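Local atomic coordinates of B-agarase (Agarivorans gilvus, PDB entry 5Z6P), a protein that probably hydrolyses the beta-glycosidic linkages of agarose, as a family 50 glycoside hydrolase with agarase activity. Residues 48-56 with 74-84; 61-69 with 198-206. All blocks are in the same frame, centred on the assembly; numbering follows the deposited sequence.

Contact 1 of 2, residues 48-56 with 74-84; sequences PEEFSFSNV and HFYTSVFIEPQ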
loop_
_atom_site.group_PDB
_atom_site.type_symbol
_atom_site.label_atom_id
_atom_site.label_comp_id
_atom_site.label_asym_id
_atom_site.label_seq_id
_atom_site.Cartn_x
_atom_site.Cartn_y
_atom_site.Cartn_z
ATOM N N PRO A 48 14.259 27.276 -20.782
ATOM C CA PRO A 48 15.144 27.955 -19.833
ATOM C C PRO A 48 16.151 26.992 -19.224
ATOM O O PRO A 48 15.924 25.788 -19.189
ATOM C CB PRO A 48 14.179 28.510 -18.770
ATOM C CG PRO A 48 12.880 27.827 -19.006
ATOM C CD PRO A 48 12.838 27.477 -20.453
ATOM N N GLU A 49 17.263 27.534 -18.752
ATOM C CA GLU A 49 18.367 26.725 -18.262
ATOM C C GLU A 49 17.963 25.813 -17.086
ATOM O O GLU A 49 18.613 24.795 -16.830
ATOM C CB GLU A 49 19.537 27.637 -17.869
ATOM C CG GLU A 49 20.926 27.123 -18.295
ATOM C CD GLU A 49 21.179 27.165 -19.817
ATOM O OE1 GLU A 49 21.420 28.250 -20.373
ATOM O OE2 GLU A 49 21.131 26.109 -20.460
ATOM N N GLU A 50 16.869 26.148 -16.403
ATOM C CA GLU A 50 16.456 25.383 -15.230
ATOM C C GLU A 50 16.030 23.955 -15.554
ATOM O O GLU A 50 15.983 23.118 -14.665
ATOM C CB GLU A 50 15.308 26.087 -14.492
ATOM C CG GLU A 50 15.687 27.360 -13.753
ATOM C CD GLU A 50 15.467 28.606 -14.588
ATOM O OE1 GLU A 50 15.331 28.488 -15.828
ATOM O OE2 GLU A 50 15.432 29.705 -14.003
ATOM N N PHE A 51 15.724 23.668 -16.811
ATOM C CA PHE A 51 15.139 22.371 -17.166
ATOM C C PHE A 51 16.125 21.300 -17.617
ATOM O O PHE A 51 16.921 21.529 -18.506
ATOM C CB PHE A 51 14.107 22.551 -18.272
ATOM C CG PHE A 51 12.805 23.126 -17.802
ATOM C CD1 PHE A 51 12.641 24.489 -17.683
ATOM C CD2 PHE A 51 11.742 22.299 -17.502
ATOM C CE1 PHE A 51 11.453 25.005 -17.256
ATOM C CE2 PHE A 51 10.553 22.821 -17.076
ATOM C CZ PHE A 51 10.406 24.170 -16.954
ATOM N N SER A 52 16.044 20.125 -17.007
ATOM C CA SER A 52 16.734 18.945 -17.512
ATOM C C SER A 52 15.824 17.727 -17.424
ATOM O O SER A 52 14.770 17.771 -16.790
ATOM C CB SER A 52 18.042 18.693 -16.757
ATOM O OG SER A 52 17.862 18.737 -15.360
ATOM N N PHE A 53 16.247 16.638 -18.055
ATOM C CA PHE A 53 15.384 15.487 -18.268
ATOM C C PHE A 53 16.142 14.186 -18.105
ATOM O O PHE A 53 17.345 14.137 -18.308
ATOM C CB PHE A 53 14.750 15.549 -19.663
ATOM C CG PHE A 53 13.959 16.813 -19.910
ATOM C CD1 PHE A 53 14.578 17.961 -20.371
ATOM C CD2 PHE A 53 12.605 16.852 -19.653
ATOM C CE1 PHE A 53 13.852 19.113 -20.573
ATOM C CE2 PHE A 53 11.875 18.000 -19.865
ATOM C CZ PHE A 53 12.498 19.133 -20.317
ATOM N N SER A 54 15.419 13.148 -17.717
ATOM C CA SER A 54 15.945 11.797 -17.668
ATOM C C SER A 54 14.882 10.802 -18.128
ATOM O O SER A 54 13.834 10.654 -17.484
ATOM C CB SER A 54 16.416 11.451 -16.263
ATOM O OG SER A 54 16.562 10.054 -16.127
ATOM N N ASN A 55 15.175 10.121 -19.234
ATOM C CA ASN A 55 14.256 9.174 -19.874
ATOM C C ASN A 55 12.963 9.885 -20.279
ATOM O O ASN A 55 11.882 9.306 -20.289
ATOM C CB ASN A 55 13.970 7.978 -18.966
ATOM C CG ASN A 55 15.235 7.242 -18.564
ATOM O OD1 ASN A 55 16.220 7.237 -19.298
ATOM N ND2 ASN A 55 15.215 6.629 -17.389
ATOM N N VAL A 56 13.127 11.155 -20.628
ATOM C CA VAL A 56 12.070 12.001 -21.152
ATOM C C VAL A 56 12.564 12.733 -22.384
ATOM O O VAL A 56 13.559 13.456 -22.313
ATOM C CB VAL A 56 11.602 13.052 -20.120
ATOM C CG1 VAL A 56 10.590 13.989 -20.755
ATOM C CG2 VAL A 56 11.017 12.374 -18.908
ATOM N N HIS A 74 11.629 2.403 -19.140
ATOM C CA HIS A 74 12.371 2.873 -17.977
ATOM C C HIS A 74 11.492 3.034 -16.748
ATOM O O HIS A 74 10.438 3.646 -16.823
ATOM C CB HIS A 74 13.044 4.209 -18.287
ATOM C CG HIS A 74 14.034 4.138 -19.401
ATOM N ND1 HIS A 74 15.312 3.649 -19.231
ATOM C CD2 HIS A 74 13.934 4.481 -20.707
ATOM C CE1 HIS A 74 15.956 3.700 -20.382
ATOM N NE2 HIS A 74 15.141 4.199 -21.295
ATOM N N PHE A 75 11.930 2.502 -15.615
ATOM C CA PHE A 75 11.135 2.617 -14.402
ATOM C C PHE A 75 11.009 4.060 -13.924
ATOM O O PHE A 75 9.924 4.483 -13.600
ATOM C CB PHE A 75 11.696 1.753 -13.268
ATOM C CG PHE A 75 10.788 1.679 -12.078
ATOM C CD1 PHE A 75 9.796 0.731 -12.016
ATOM C CD2 PHE A 75 10.908 2.584 -11.043
ATOM C CE1 PHE A 75 8.944 0.660 -10.918
ATOM C CE2 PHE A 75 10.063 2.530 -9.950
ATOM C CZ PHE A 75 9.072 1.570 -9.889
ATOM N N TYR A 76 12.104 4.809 -13.883
ATOM C CA TYR A 76 12.049 6.222 -13.488
ATOM C C TYR A 76 12.189 7.199 -14.652
ATOM O O TYR A 76 13.181 7.183 -15.357
ATOM C CB TYR A 76 13.139 6.547 -12.465
ATOM C CG TYR A 76 12.995 5.808 -11.163
ATOM C CD1 TYR A 76 12.014 6.169 -10.252
ATOM C CD2 TYR A 76 13.842 4.749 -10.842
ATOM C CE1 TYR A 76 11.872 5.502 -9.051
ATOM C CE2 TYR A 76 13.707 4.070 -9.639
ATOM C CZ TYR A 76 12.716 4.453 -8.750
ATOM O OH TYR A 76 12.557 3.791 -7.553
ATOM N N THR A 77 11.198 8.061 -14.835
ATOM C CA THR A 77 11.328 9.179 -15.764
ATOM C C THR A 77 11.051 10.471 -15.028
ATOM O O THR A 77 10.168 10.521 -14.178
ATOM C CB THR A 77 10.382 9.059 -16.972
ATOM O OG1 THR A 77 9.028 9.338 -16.585
ATOM C CG2 THR A 77 10.461 7.692 -17.558
ATOM N N SER A 78 11.816 11.505 -15.352
ATOM C CA SER A 78 11.746 12.774 -14.636
ATOM C C SER A 78 11.977 13.987 -15.516
ATOM O O SER A 78 12.796 13.980 -16.427
ATOM C CB SER A 78 12.772 12.819 -13.496
ATOM O OG SER A 78 12.769 11.632 -12.741
ATOM N N VAL A 79 11.217 15.022 -15.220
ATOM C CA VAL A 79 11.539 16.384 -15.582
ATOM C C VAL A 79 12.122 17.058 -14.328
ATOM O O VAL A 79 11.505 16.996 -13.269
ATOM C CB VAL A 79 10.303 17.154 -16.045
ATOM C CG1 VAL A 79 10.681 18.590 -16.380
ATOM C CG2 VAL A 79 9.607 16.430 -17.207
ATOM N N PHE A 80 13.302 17.671 -14.456
ATOM C CA PHE A 80 13.967 18.371 -13.361
ATOM C C PHE A 80 13.994 19.867 -13.626
ATOM O O PHE A 80 14.362 20.314 -14.714
ATOM C CB PHE A 80 15.412 17.886 -13.154
ATOM C CG PHE A 80 15.527 16.470 -12.684
ATOM C CD1 PHE A 80 15.137 16.112 -11.409
ATOM C CD2 PHE A 80 16.071 15.500 -13.505
ATOM C CE1 PHE A 80 15.251 14.812 -10.979
ATOM C CE2 PHE A 80 16.193 14.198 -13.074
ATOM C CZ PHE A 80 15.785 13.851 -11.816
ATOM N N ILE A 81 13.619 20.634 -12.613
ATOM C CA ILE A 81 13.593 22.087 -12.689
ATOM C C ILE A 81 14.441 22.630 -11.556
ATOM O O ILE A 81 14.034 22.570 -10.406
ATOM C CB ILE A 81 12.150 22.630 -12.578
ATOM C CG1 ILE A 81 11.221 21.867 -13.529
ATOM C CG2 ILE A 81 12.103 24.138 -12.812
ATOM C CD1 ILE A 81 9.772 22.292 -13.446
ATOM N N GLU A 82 15.625 23.133 -11.874
ATOM C CA GLU A 82 16.561 23.596 -10.855
ATOM C C GLU A 82 17.021 25.003 -11.130
ATOM O O GLU A 82 17.673 25.240 -12.134
ATOM C CB GLU A 82 17.794 22.694 -10.786
ATOM C CG GLU A 82 17.545 21.297 -10.303
ATOM C CD GLU A 82 18.832 20.512 -10.142
ATOM O OE1 GLU A 82 19.654 20.882 -9.277
ATOM O OE2 GLU A 82 19.019 19.524 -10.888
ATOM N N PRO A 83 16.710 25.939 -10.231
ATOM C CA PRO A 83 17.272 27.282 -10.368
ATOM C C PRO A 83 18.768 27.261 -10.065
ATOM O O PRO A 83 19.220 26.389 -9.335
ATOM C CB PRO A 83 16.506 28.090 -9.322
ATOM C CG PRO A 83 16.171 27.108 -8.280
ATOM C CD PRO A 83 15.927 25.799 -8.994
ATOM N N GLN A 84 19.518 28.195 -10.635
ATOM C CA GLN A 84 20.950 28.288 -10.382
ATOM C C GLN A 84 21.190 28.668 -8.929
ATOM O O GLN A 84 22.058 28.109 -8.264
ATOM C CB GLN A 84 21.594 29.311 -11.317
ATOM C CG GLN A 84 21.512 28.940 -12.790
ATOM C CD GLN A 84 22.218 29.947 -13.671
ATOM O OE1 GLN A 84 22.901 30.847 -13.177
ATOM N NE2 GLN A 84 22.056 29.805 -14.986
HETATM O O HOH W 1 15.364 8.346 -14.159
#
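Asn55 and His74 meet where the antiparallel pairing of strands 51-54 and 76-81 runs out, and the asparagine is worth following atom by atom. Its CB rests 3.8 Å from Thr77 CG2. With CG turned beside the backbone N (chi1 -57°), the amide is laid over one face of the His74 imidazole, the two planes 14° apart, and CG comes to 3.4 Å from His74 CG. OD1 sits above the centre of that ring. ND2 donates to Tyr76 O at 2.9 Å, so one bond and one stack fix the rotation of the amide. Tyr76 O also accepts from a water that lies 2.9 Å from Ser54 OG. Phe53 and Val79 lie side by side on one face of the sheet, CE2 of the ring 3.7 Å from Val79 CG1, and Ile81 lies alongside Phe51, its CG1 3.7 Å from Phe51 CE2. On the other face Ser52 OG touches Phe80 CB at 3.4 Å. Glu82 N donates to Glu50 O. The doubly bonded backbone pairs Ser52 with Phe80 and Ser54 with Ser78 alternate with the non-hydrogen-bonded pairs Phe51 with Ile81 and Phe53 with Val79, forming an antiparallel beta ladder of the CBM-like domain.

Contact 2 of 2, residues 61-69 with 198-206; sequences RFECLEIKA and DHHLLLSNF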
loop_
_atom_site.group_PDB
_atom_site.type_symbol
_atom_site.label_atom_id
_atom_site.label_comp_id
_atom_site.label_asym_id
_atom_site.label_seq_id
_atom_site.Cartn_x
_atom_site.Cartn_y
_atom_site.Cartn_z
ATOM N N ARG A 61 7.707 24.040 -27.981
ATOM C CA ARG A 61 7.039 24.371 -29.235
ATOM C C ARG A 61 5.683 25.051 -28.966
ATOM O O ARG A 61 4.856 24.517 -28.227
ATOM C CB ARG A 61 6.886 23.086 -30.061
ATOM C CG ARG A 61 6.189 23.196 -31.399
ATOM C CD ARG A 61 5.651 21.811 -31.793
ATOM N NE ARG A 61 6.366 21.197 -32.902
ATOM C CZ ARG A 61 6.410 19.889 -33.150
ATOM N NH1 ARG A 61 5.808 19.019 -32.341
ATOM N NH2 ARG A 61 7.087 19.449 -34.201
ATOM N N PHE A 62 5.487 26.237 -29.547
ATOM C CA PHE A 62 4.282 27.047 -29.362
ATOM C C PHE A 62 3.909 27.215 -27.884
ATOM O O PHE A 62 2.786 26.932 -27.481
ATOM C CB PHE A 62 3.105 26.443 -30.140
ATOM C CG PHE A 62 1.947 27.396 -30.341
ATOM C CD1 PHE A 62 2.138 28.626 -30.957
ATOM C CD2 PHE A 62 0.666 27.058 -29.917
ATOM C CE1 PHE A 62 1.078 29.498 -31.143
ATOM C CE2 PHE A 62 -0.398 27.926 -30.105
ATOM C CZ PHE A 62 -0.192 29.148 -30.716
ATOM N N GLU A 63 4.873 27.661 -27.087
ATOM C CA GLU A 63 4.683 27.913 -25.661
ATOM C C GLU A 63 4.216 26.706 -24.840
ATOM O O GLU A 63 3.795 26.858 -23.703
ATOM C CB GLU A 63 3.707 29.074 -25.467
ATOM C CG GLU A 63 4.400 30.405 -25.250
ATOM C CD GLU A 63 3.539 31.581 -25.653
ATOM O OE1 GLU A 63 2.305 31.416 -25.741
ATOM O OE2 GLU A 63 4.102 32.669 -25.892
ATOM N N CYS A 64 4.296 25.513 -25.409
ATOM C CA CYS A 64 4.052 24.292 -24.649
ATOM C C CYS A 64 5.314 23.453 -24.614
ATOM O O CYS A 64 5.991 23.300 -25.627
ATOM C CB CYS A 64 2.903 23.471 -25.247
ATOM S SG CYS A 64 1.271 23.982 -24.729
ATOM N N LEU A 65 5.626 22.921 -23.444
ATOM C CA LEU A 65 6.676 21.927 -23.323
ATOM C C LEU A 65 6.095 20.534 -23.603
ATOM O O LEU A 65 5.311 20.012 -22.815
ATOM C CB LEU A 65 7.323 21.990 -21.940
ATOM C CG LEU A 65 8.244 20.848 -21.510
ATOM C CD1 LEU A 65 9.362 20.643 -22.503
ATOM C CD2 LEU A 65 8.805 21.119 -20.121
ATOM N N GLU A 66 6.476 19.953 -24.735
ATOM C CA GLU A 66 6.016 18.624 -25.124
ATOM C C GLU A 66 6.945 17.582 -24.544
ATOM O O GLU A 66 8.139 17.590 -24.847
ATOM C CB GLU A 66 5.961 18.476 -26.658
ATOM C CG GLU A 66 5.204 19.574 -27.368
ATOM C CD GLU A 66 5.068 19.349 -28.876
ATOM O OE1 GLU A 66 5.497 18.295 -29.390
ATOM O OE2 GLU A 66 4.518 20.239 -29.545
ATOM N N ILE A 67 6.423 16.688 -23.715
ATOM C CA ILE A 67 7.264 15.641 -23.153
ATOM C C ILE A 67 6.703 14.265 -23.458
ATOM O O ILE A 67 5.500 14.033 -23.354
ATOM C CB ILE A 67 7.450 15.776 -21.609
ATOM C CG1 ILE A 67 6.108 15.882 -20.893
ATOM C CG2 ILE A 67 8.326 16.971 -21.256
ATOM C CD1 ILE A 67 6.219 15.718 -19.395
ATOM N N LYS A 68 7.592 13.376 -23.889
ATOM C CA LYS A 68 7.298 11.962 -23.996
ATOM C C LYS A 68 8.105 11.218 -22.939
ATOM O O LYS A 68 9.323 11.120 -23.036
ATOM C CB LYS A 68 7.624 11.423 -25.391
ATOM C CG LYS A 68 7.334 9.946 -25.535
ATOM C CD LYS A 68 7.678 9.391 -26.922
ATOM C CE LYS A 68 7.488 7.871 -26.946
ATOM N NZ LYS A 68 7.709 7.276 -28.290
ATOM N N ALA A 69 7.424 10.717 -21.917
ATOM C CA ALA A 69 8.092 9.951 -20.885
ATOM C C ALA A 69 8.228 8.514 -21.353
ATOM O O ALA A 69 7.247 7.885 -21.730
ATOM C CB ALA A 69 7.324 10.030 -19.555
ATOM N N ASP A 198 4.024 4.382 -21.997
ATOM C CA ASP A 198 4.630 5.685 -22.216
ATOM C C ASP A 198 3.575 6.751 -21.974
ATOM O O ASP A 198 2.399 6.446 -21.924
ATOM C CB ASP A 198 5.200 5.790 -23.632
ATOM C CG ASP A 198 6.465 4.962 -23.813
ATOM O OD1 ASP A 198 7.143 4.648 -22.802
ATOM O OD2 ASP A 198 6.788 4.637 -24.967
ATOM N N HIS A 199 3.984 7.998 -21.823
ATOM C CA HIS A 199 3.008 9.072 -21.694
ATOM C C HIS A 199 3.434 10.302 -22.486
ATOM O O HIS A 199 4.605 10.660 -22.512
ATOM C CB HIS A 199 2.790 9.436 -20.213
ATOM C CG HIS A 199 2.428 8.267 -19.351
ATOM N ND1 HIS A 199 1.123 7.943 -19.034
ATOM C CD2 HIS A 199 3.202 7.334 -18.746
ATOM C CE1 HIS A 199 1.114 6.861 -18.277
ATOM N NE2 HIS A 199 2.362 6.470 -18.089
ATOM N N HIS A 200 2.469 10.935 -23.142
ATOM C CA HIS A 200 2.726 12.133 -23.931
ATOM C C HIS A 200 1.988 13.326 -23.334
ATOM O O HIS A 200 0.775 13.396 -23.428
ATOM C CB HIS A 200 2.282 11.935 -25.387
ATOM C CG HIS A 200 2.936 10.775 -26.079
ATOM N ND1 HIS A 200 2.705 9.463 -25.727
ATOM C CD2 HIS A 200 3.809 10.735 -27.111
ATOM C CE1 HIS A 200 3.407 8.668 -26.510
ATOM N NE2 HIS A 200 4.081 9.417 -27.365
ATOM N N LEU A 201 2.710 14.271 -22.740
ATOM C CA LEU A 201 2.060 15.404 -22.098
ATOM C C LEU A 201 2.427 16.755 -22.718
ATOM O O LEU A 201 3.471 16.915 -23.348
ATOM C CB LEU A 201 2.403 15.444 -20.602
ATOM C CG LEU A 201 2.141 14.200 -19.754
ATOM C CD1 LEU A 201 2.711 14.377 -18.381
ATOM C CD2 LEU A 201 0.668 13.928 -19.643
ATOM N N LEU A 202 1.544 17.724 -22.516
ATOM C CA LEU A 202 1.803 19.108 -22.830
ATOM C C LEU A 202 1.795 19.899 -21.524
ATOM O O LEU A 202 0.802 19.912 -20.835
ATOM C CB LEU A 202 0.749 19.659 -23.788
ATOM C CG LEU A 202 0.619 18.941 -25.116
ATOM C CD1 LEU A 202 -0.505 19.555 -25.908
ATOM C CD2 LEU A 202 1.945 19.014 -25.859
ATOM N N LEU A 203 2.910 20.544 -21.207
ATOM C CA LEU A 203 3.074 21.307 -19.988
ATOM C C LEU A 203 3.260 22.767 -20.368
ATOM O O LEU A 203 3.960 23.070 -21.306
ATOM C CB LEU A 203 4.282 20.808 -19.199
ATOM C CG LEU A 203 4.367 19.334 -18.807
ATOM C CD1 LEU A 203 5.657 19.030 -18.041
ATOM C CD2 LEU A 203 3.134 18.878 -18.002
ATOM N N SER A 204 2.620 23.670 -19.641
ATOM C CA SER A 204 2.679 25.093 -19.922
ATOM C C SER A 204 2.334 25.851 -18.627
ATOM O O SER A 204 1.839 25.283 -17.666
ATOM C CB SER A 204 1.714 25.450 -21.085
ATOM O OG SER A 204 0.377 25.277 -20.643
ATOM N N ASN A 205 2.614 27.145 -18.621
ATOM C CA ASN A 205 2.060 28.043 -17.635
ATOM C C ASN A 205 2.481 27.759 -16.201
ATOM O O ASN A 205 1.711 27.944 -15.264
ATOM C CB ASN A 205 0.559 27.978 -17.796
ATOM C CG ASN A 205 0.061 28.491 -19.156
ATOM O OD1 ASN A 205 -0.935 29.224 -19.143
ATOM N ND2 ASN A 205 0.901 28.422 -20.213
ATOM N N PHE A 206 3.750 27.409 -16.051
ATOM C CA PHE A 206 4.382 27.333 -14.747
ATOM C C PHE A 206 4.340 28.705 -14.097
ATOM O O PHE A 206 4.648 29.711 -14.728
ATOM C CB PHE A 206 5.839 26.829 -14.835
ATOM C CG PHE A 206 5.965 25.393 -15.252
ATOM C CD1 PHE A 206 6.027 25.061 -16.590
ATOM C CD2 PHE A 206 6.007 24.379 -14.312
ATOM C CE1 PHE A 206 6.134 23.759 -16.989
ATOM C CE2 PHE A 206 6.110 23.061 -14.715
ATOM C CZ PHE A 206 6.178 22.760 -16.055
HETATM O O HOH W 2 3.640 28.540 -20.865
HETATM O O HOH W 3 5.326 8.792 -29.817
#
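Strands 64-69 and 199-206 run antiparallel at 153°, their axes approaching to 4.5 Å. Leu65 with Leu203, Ile67 with Leu201 and Ala69 with His199 are the hydrogen-bonded pairs, six backbone bonds in all; the shortest, from Leu65 N to Leu203 O, measures 2.7 Å, whereas that from His199 N to Ala69 O stretches to 3.3 Å. On the face with Leu65, Ile67 has its CG1 set between the backbone N and the carbonyl carbon (chi1 53°), which carries the branch across to the partner strand: CG1 touches Leu201 CB and CD1 reaches Leu203 CD1 at 3.6 Å. The opposite face is more polar. There the extended Lys68 chain runs alongside His200, its CG over one face of the imidazole toward the rim and its CD 3.6 Å from His200 NE2. A water in the plane of that ring links NE2 to Lys68 NZ. Glu66 lays its CG against Leu202 CD2 at 3.6 Å, and its carboxylate forms a salt bridge, through weak hydrogen bonds, with Arg61 NH1 on the other hairpin arm. Strand 64-69 also pairs with strand 56-61, and strand 199-210 also pairs with strand 95-103, while Ile192 of strand 185-193 packs against Ala69, His199 and Leu201.

Contacts 1 and 2 illustrate how two strand pairings can pack against each other largely through apolar side chains: their centres are about 12 Å apart. Val56 CG1 lies 3.7 Å from Ile67 CB, Phe51 CE2 is 3.9 Å from Leu65 CD2, and Thr77 OG1, which is hydrogen-bonded to Ile192 O, packs 3.5 Å from Ala69 CB. The segments alternate along the chain, since strand 64-69 of contact 2 falls between the two segments of contact 1 and is followed directly by strand 76-81. Strand 185-193 pairs with strand 76-81 and also packs against contact 2. All four segments belong to the CBM-like region, about 27 and 30 Å from the chain centre at the contact centres.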